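NikO protein (Streptomyces tendae, PDB 4FQD) transfers enolpyruvyl groups as an enzyme of the EPSP synthase family and is essential in nikkomycin biosynthesis. Local coordinates at residues L144-V147 and M148-G152; D176-D179 and Y180-N183; Y438-L441 and V442-L445. The protein carries 4 engineered substitutions. One frame throughout, in Å; residues are numbered along the deposited sequence.

Contact 1 (L144-V147 and M148-G152); sequences LLDV and MGRFG
Val147 and Phe151 lie side by side and point the same way at the C-terminal end of helix 142-149, Phe151 just beyond it, where the chain leaves the helix through a Schellman motif completed by Gly152. The methyl CG1 of Val147 comes to 4.1 Å from CE1 of Phe151. The ring turns its edge to the backbone, so that Val147 O lies near the ring plane, 3.2 Å from Phe151 CD1. Both residues are buried: the valine packs on Ala195 of helix 192-204 and the phenylalanine on Met202 of that helix, places that call for apolar side chains.

Met148 is long and flexible enough to fold back along the previous turn. The bend at its last torsion (chi3 -71°) brings CE to 4.0 Å from CD2 of Leu145, which it crosses at a slant, while the same methyl also rests against Leu144 O. In the backbone, Met148 N gives an almost straight hydrogen bond to Leu144 O, 3.1 Å long.

Asp146 and Arg150 meet one turn apart on the partly exposed flank. Asp146 OD1 lies near the guanidinium plane at its edge, 3.7 Å from Arg150 NE, a long salt bridge in which carboxylate and guanidinium planes stand 81° apart. Stronger partners lie beyond: Tyr180 OH for Asp146 and Asp179 OD2 for Arg150.

The turn then tightens. Arg150 N bonds to Val147 O at 3.1 Å from well above the carbonyl plane, and Phe151 N reaches back to Met148 O. Gly152 takes a positive phi of 104°, at which a CB would jam against the carbonyl of Phe151, and its N gives the inner bond of the motif, to Gly149 O at 3.2 Å, which also spans the type I turn from Gly149 to Gly152.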
loop_
_atom_site.group_PDB
_atom_site.type_symbol
_atom_site.label_atom_id
_atom_site.label_comp_id
_atom_site.label_asym_id
_atom_site.label_seq_id
_atom_site.Cartn_x
_atom_site.Cartn_y
_atom_site.Cartn_z
ATOM N N LEU A 144 21.207 9.415 13.978
ATOM C CA LEU A 144 21.734 10.770 14.083
ATOM C C LEU A 144 23.238 10.747 14.328
ATOM O O LEU A 144 23.987 11.535 13.748
ATOM C CB LEU A 144 21.038 11.525 15.217
ATOM C CG LEU A 144 19.948 12.524 14.831
ATOM C CD1 LEU A 144 18.928 11.895 13.907
ATOM C CD2 LEU A 144 19.267 13.074 16.071
ATOM N N LEU A 145 23.672 9.835 15.191
ATOM C CA LEU A 145 25.084 9.713 15.533
ATOM C C LEU A 145 25.897 9.183 14.358
ATOM O O LEU A 145 27.066 9.533 14.195
ATOM C CB LEU A 145 25.262 8.807 16.753
ATOM C CG LEU A 145 24.539 9.253 18.025
ATOM C CD1 LEU A 145 24.752 8.248 19.146
ATOM C CD2 LEU A 145 25.001 10.640 18.449
ATOM N N ASP A 146 25.274 8.341 13.540
ATOM C CA ASP A 146 25.945 7.783 12.370
ATOM C C ASP A 146 26.166 8.855 11.306
ATOM O O ASP A 146 27.189 8.861 10.623
ATOM C CB ASP A 146 25.141 6.620 11.788
ATOM C CG ASP A 146 25.871 5.918 10.658
ATOM O OD1 ASP A 146 25.765 6.380 9.501
ATOM O OD2 ASP A 146 26.551 4.906 10.926
ATOM N N VAL A 147 25.200 9.758 11.171
ATOM C CA VAL A 147 25.311 10.857 10.218
ATOM C C VAL A 147 26.434 11.806 10.615
ATOM O O VAL A 147 27.316 12.106 9.809
ATOM C CB VAL A 147 23.996 11.649 10.109
ATOM C CG1 VAL A 147 24.209 12.921 9.305
ATOM C CG2 VAL A 147 22.910 10.788 9.482
ATOM N N MET A 148 26.399 12.271 11.861
ATOM C CA MET A 148 27.437 13.156 12.382
ATOM C C MET A 148 28.801 12.472 12.384
ATOM O O MET A 148 29.834 13.130 12.262
ATOM C CB MET A 148 27.081 13.640 13.790
ATOM C CG MET A 148 26.011 14.720 13.818
ATOM S SD MET A 148 25.587 15.267 15.483
ATOM C CE MET A 148 24.715 13.830 16.100
ATOM N N GLY A 149 28.795 11.149 12.516
ATOM C CA GLY A 149 30.020 10.372 12.502
ATOM C C GLY A 149 30.753 10.450 11.175
ATOM O O GLY A 149 31.977 10.337 11.126
ATOM N N ARG A 150 30.001 10.649 10.097
ATOM C CA ARG A 150 30.590 10.755 8.767
ATOM C C ARG A 150 31.280 12.098 8.571
ATOM O O ARG A 150 32.081 12.263 7.651
ATOM C CB ARG A 150 29.528 10.561 7.686
ATOM C CG ARG A 150 28.788 9.242 7.766
ATOM C CD ARG A 150 28.297 8.827 6.393
ATOM N NE ARG A 150 27.264 7.800 6.460
ATOM C CZ ARG A 150 26.746 7.198 5.396
ATOM N NH1 ARG A 150 27.175 7.515 4.182
ATOM N NH2 ARG A 150 25.805 6.276 5.544
ATOM N N PHE A 151 30.958 13.056 9.433
ATOM C CA PHE A 151 31.576 14.377 9.381
ATOM C C PHE A 151 32.777 14.456 10.321
ATOM O O PHE A 151 33.399 15.508 10.457
ATOM C CB PHE A 151 30.561 15.471 9.731
ATOM C CG PHE A 151 29.491 15.667 8.691
ATOM C CD1 PHE A 151 28.369 14.855 8.672
ATOM C CD2 PHE A 151 29.601 16.669 7.742
ATOM C CE1 PHE A 151 27.382 15.033 7.720
ATOM C CE2 PHE A 151 28.615 16.854 6.788
ATOM C CZ PHE A 151 27.505 16.034 6.778
ATOM N N GLY A 152 33.095 13.340 10.971
ATOM C CA GLY A 152 34.262 13.268 11.831
ATOM C C GLY A 152 33.970 13.322 13.320
ATOM O O GLY A 152 34.893 13.359 14.134
#

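Contact 2 (D176-D179 and Y180-N183); sequences DMLD and YTRN
Thr181 grips Leu178 O twice: its hydroxyl OG1 donates to that oxygen at 2.9 Å, and its backbone N adds a weak bond of 3.3 Å. OG1 can reach back because it sits between the backbone N and the carbonyl carbon (chi1 65°), which also sends CG2 to 4.1 Å from CD2 of Leu178. A threonine suits the place by offering a hydroxyl and a methyl from one branch point. Lys184 NZ is a further donor to the same carbonyl.

Beside this, Tyr180 N bonds to Met177 O at 3.0 Å. The tyrosine ring takes Asp179 CB over one face, and Met177 SD meets it obliquely, 4.3 Å from Tyr180 CD2, a Met-aromatic contact. Outward from this first shell, Asp176 OD1 accepts from Leu178 N in an Asx turn, which steadies the start of the 3-10 segment 177-179; His214 ND1 is a further partner of this oxygen. The outer ends of Asp179 and Tyr180 are held by the helix end of contact 1.

The whole turn leads from strand 174-176 toward helix 192-204: Met177 packs on Leu212 of strand 209-213 and on Ala199 of helix 192-204, and Tyr180 touches Ala195 of that helix and His143 and Val147 of helix 142-149.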
loop_
_atom_site.group_PDB
_atom_site.type_symbol
_atom_site.label_atom_id
_atom_site.label_comp_id
_atom_site.label_asym_id
_atom_site.label_seq_id
_atom_site.Cartn_x
_atom_site.Cartn_y
_atom_site.Cartn_z
ATOM N N ASP A 176 24.381 9.102 0.578
ATOM C CA ASP A 176 23.098 8.725 0.007
ATOM C C ASP A 176 22.126 8.514 1.162
ATOM O O ASP A 176 22.321 7.623 1.986
ATOM C CB ASP A 176 23.232 7.442 -0.812
ATOM C CG ASP A 176 22.050 7.214 -1.739
ATOM O OD1 ASP A 176 20.955 7.749 -1.465
ATOM O OD2 ASP A 176 22.218 6.494 -2.746
ATOM N N MET A 177 21.084 9.337 1.222
ATOM C CA MET A 177 20.141 9.300 2.339
ATOM C C MET A 177 19.318 8.017 2.402
ATOM O O MET A 177 18.647 7.756 3.400
ATOM C CB MET A 177 19.220 10.521 2.311
ATOM C CG MET A 177 19.941 11.814 2.617
ATOM S SD MET A 177 20.713 11.726 4.241
ATOM C CE MET A 177 22.299 12.458 3.898
ATOM N N LEU A 178 19.373 7.218 1.342
ATOM C CA LEU A 178 18.683 5.932 1.328
ATOM C C LEU A 178 19.349 4.947 2.285
ATOM O O LEU A 178 18.798 3.890 2.593
ATOM C CB LEU A 178 18.632 5.358 -0.087
ATOM C CG LEU A 178 17.855 6.192 -1.108
ATOM C CD1 LEU A 178 17.731 5.454 -2.431
ATOM C CD2 LEU A 178 16.486 6.564 -0.563
ATOM N N ASP A 179 20.540 5.309 2.752
ATOM C CA ASP A 179 21.244 4.545 3.773
ATOM C C ASP A 179 20.471 4.561 5.088
ATOM O O ASP A 179 20.681 3.714 5.956
ATOM C CB ASP A 179 22.640 5.127 3.993
ATOM C CG ASP A 179 23.609 4.758 2.887
ATOM O OD1 ASP A 179 23.158 4.285 1.822
ATOM O OD2 ASP A 179 24.827 4.946 3.087
ATOM N N TYR A 180 19.572 5.529 5.226
ATOM C CA TYR A 180 18.810 5.696 6.455
ATOM C C TYR A 180 17.317 5.466 6.238
ATOM O O TYR A 180 16.482 6.063 6.916
ATOM C CB TYR A 180 19.068 7.081 7.045
ATOM C CG TYR A 180 20.537 7.365 7.257
ATOM C CD1 TYR A 180 21.187 6.939 8.408
ATOM C CD2 TYR A 180 21.279 8.044 6.298
ATOM C CE1 TYR A 180 22.531 7.190 8.603
ATOM C CE2 TYR A 180 22.623 8.298 6.485
ATOM C CZ TYR A 180 23.244 7.869 7.639
ATOM O OH TYR A 180 24.583 8.123 7.827
ATOM N N THR A 181 16.993 4.594 5.288
ATOM C CA THR A 181 15.611 4.200 5.038
ATOM C C THR A 181 15.465 2.692 5.216
ATOM O O THR A 181 16.406 1.942 4.959
ATOM C CB THR A 181 15.160 4.578 3.613
ATOM O OG1 THR A 181 15.914 3.826 2.654
ATOM C CG2 THR A 181 15.367 6.061 3.361
ATOM N N ARG A 182 14.293 2.251 5.660
ATOM C CA ARG A 182 14.038 0.822 5.818
ATOM C C ARG A 182 13.929 0.147 4.454
ATOM O O ARG A 182 14.550 -0.887 4.212
ATOM C CB ARG A 182 12.764 0.573 6.628
ATOM C CG ARG A 182 12.417 -0.904 6.766
ATOM C CD ARG A 182 11.055 -1.123 7.409
ATOM N NE ARG A 182 11.028 -0.737 8.817
ATOM C CZ ARG A 182 10.390 0.331 9.287
ATOM N NH1 ARG A 182 9.718 1.121 8.461
ATOM N NH2 ARG A 182 10.421 0.604 10.585
ATOM N N ASN A 183 13.134 0.740 3.570
ATOM C CA ASN A 183 12.977 0.230 2.213
ATOM C C ASN A 183 13.532 1.218 1.192
ATOM O O ASN A 183 13.046 2.343 1.077
ATOM C CB ASN A 183 11.505 -0.066 1.918
ATOM C CG ASN A 183 11.317 -0.879 0.651
ATOM O OD1 ASN A 183 11.296 -0.334 -0.454
ATOM N ND2 ASN A 183 11.176 -2.191 0.806
#

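Contact 3 (Y438-L441 and V442-L445); sequences YRDL and VEDL
Arg439, Glu443 and Asp444 form a salt-bridge network over the N-terminal turn of helix 441-447, where a loop following strand 425-429 enters the helix. A single nitrogen, Arg439 NH2, serves both acids, with Asp444 OD1 at 2.9 Å in the guanidinium plane and Glu443 OE2 at 3.1 Å tilted from it. Each carboxylate is met from above its plane. Arginine suits the task because its chain, bent at chi3 (62°), curls back to present the guanidinium edge. A water accepts from NE and donates to Asp444 OD2, adding a second link to the same acid.

With an alanine at Arg439, both acids would probably lose their shared positive mate, and Glu443 OE1 would be left facing Asp440 OD2, 3.3 Å away, with less to offset the like charges.

On the other flank, Leu441 CG packs against Leu445 CD1 at 4.1 Å, and both leucines reach Trp271 of helix 265-278, while Val442 touches Ile452 of strand 451-456. Asp444 N donates to Asp440 O at 3.0 Å, with the donor nearly in line with the C=O bond. Asp440 OD1 accepts a weak bond from Glu443 N at 3.3 Å, the aspartate N-cap by which a short side chain closes a helix's first turn.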
loop_
_atom_site.group_PDB
_atom_site.type_symbol
_atom_site.label_atom_id
_atom_site.label_comp_id
_atom_site.label_asym_id
_atom_site.label_seq_id
_atom_site.Cartn_x
_atom_site.Cartn_y
_atom_site.Cartn_z
ATOM N N TYR A 438 -0.918 20.361 19.589
ATOM C CA TYR A 438 -1.906 21.421 19.424
ATOM C C TYR A 438 -1.769 22.447 20.541
ATOM O O TYR A 438 -1.352 22.115 21.650
ATOM C CB TYR A 438 -3.323 20.839 19.423
ATOM C CG TYR A 438 -3.536 19.726 18.421
ATOM C CD1 TYR A 438 -3.265 18.405 18.756
ATOM C CD2 TYR A 438 -4.009 19.996 17.144
ATOM C CE1 TYR A 438 -3.457 17.384 17.846
ATOM C CE2 TYR A 438 -4.204 18.980 16.226
ATOM C CZ TYR A 438 -3.927 17.676 16.583
ATOM O OH TYR A 438 -4.121 16.659 15.676
ATOM N N ARG A 439 -2.119 23.694 20.241
ATOM C CA ARG A 439 -2.089 24.759 21.236
ATOM C C ARG A 439 -3.048 24.426 22.372
ATOM O O ARG A 439 -2.658 24.376 23.538
ATOM C CB ARG A 439 -2.487 26.091 20.601
ATOM C CG ARG A 439 -2.431 27.271 21.555
ATOM C CD ARG A 439 -3.241 28.445 21.030
ATOM N NE ARG A 439 -4.655 28.106 20.897
ATOM C CZ ARG A 439 -5.538 28.183 21.887
ATOM N NH1 ARG A 439 -5.157 28.585 23.091
ATOM N NH2 ARG A 439 -6.805 27.853 21.675
ATOM N N ASP A 440 -4.304 24.197 22.009
ATOM C CA ASP A 440 -5.340 23.816 22.957
ATOM C C ASP A 440 -6.518 23.257 22.168
ATOM O O ASP A 440 -7.510 23.952 21.941
ATOM C CB ASP A 440 -5.781 25.023 23.786
ATOM C CG ASP A 440 -6.457 24.626 25.084
ATOM O OD1 ASP A 440 -7.019 23.512 25.152
ATOM O OD2 ASP A 440 -6.430 25.433 26.038
ATOM N N LEU A 441 -6.392 22.003 21.745
ATOM C CA LEU A 441 -7.378 21.368 20.877
ATOM C C LEU A 441 -8.768 21.318 21.506
ATOM O O LEU A 441 -9.774 21.493 20.819
ATOM C CB LEU A 441 -6.923 19.957 20.493
ATOM C CG LEU A 441 -7.826 19.190 19.522
ATOM C CD1 LEU A 441 -8.000 19.964 18.224
ATOM C CD2 LEU A 441 -7.269 17.802 19.253
ATOM N N VAL A 442 -8.816 21.082 22.813
ATOM C CA VAL A 442 -10.085 21.035 23.531
ATOM C C VAL A 442 -10.796 22.385 23.483
ATOM O O VAL A 442 -11.981 22.459 23.161
ATOM C CB VAL A 442 -9.891 20.601 24.998
ATOM C CG1 VAL A 442 -11.176 20.795 25.788
ATOM C CG2 VAL A 442 -9.432 19.152 25.064
ATOM N N GLU A 443 -10.060 23.450 23.790
ATOM C CA GLU A 443 -10.619 24.798 23.783
ATOM C C GLU A 443 -11.125 25.198 22.400
ATOM O O GLU A 443 -12.187 25.808 22.272
ATOM C CB GLU A 443 -9.582 25.811 24.270
ATOM C CG GLU A 443 -10.059 27.253 24.221
ATOM C CD GLU A 443 -8.958 28.243 24.548
ATOM O OE1 GLU A 443 -8.350 28.123 25.633
ATOM O OE2 GLU A 443 -8.695 29.137 23.716
ATOM N N ASP A 444 -10.361 24.850 21.368
ATOM C CA ASP A 444 -10.740 25.169 19.995
ATOM C C ASP A 444 -12.007 24.433 19.572
ATOM O O ASP A 444 -12.849 24.988 18.865
ATOM C CB ASP A 444 -9.596 24.853 19.028
ATOM C CG ASP A 444 -8.452 25.840 19.139
ATOM O OD1 ASP A 444 -8.694 26.981 19.587
ATOM O OD2 ASP A 444 -7.312 25.481 18.773
ATOM N N LEU A 445 -12.136 23.183 20.007
ATOM C CA LEU A 445 -13.313 22.380 19.695
ATOM C C LEU A 445 -14.548 22.890 20.432
ATOM O O LEU A 445 -15.613 23.044 19.835
ATOM C CB LEU A 445 -13.066 20.907 20.030
ATOM C CG LEU A 445 -12.211 20.126 19.030
ATOM C CD1 LEU A 445 -11.872 18.750 19.575
ATOM C CD2 LEU A 445 -12.928 20.009 17.695
HETATM O O HOH W 1 -5.890 27.683 18.056
HETATM O O HOH W 2 -6.498 20.672 25.334
HETATM O O HOH W 3 -5.499 23.870 19.336
#

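Contacts 1 and 2 belong together: 144-152 closes a helix end and 176-183 turns the chain over it, with centres 15 Å apart. Their polar tips join them directly, through Asp146 with Tyr180 and Arg150 with Asp179, and both lean on helix 192-204. Contact 3 lies on the opposite side of the chain's centre, its nearest atoms about 22 Å from either. All three are partly buried, with apolar side chains inward and charges toward the more exposed side. Their chemistry follows their place: contact 1 ends a helix with a glycine, contact 2 folds a loop with backbone and hydroxyl bonds, and contact 3 starts a helix with acids, an arginine and bridging waters.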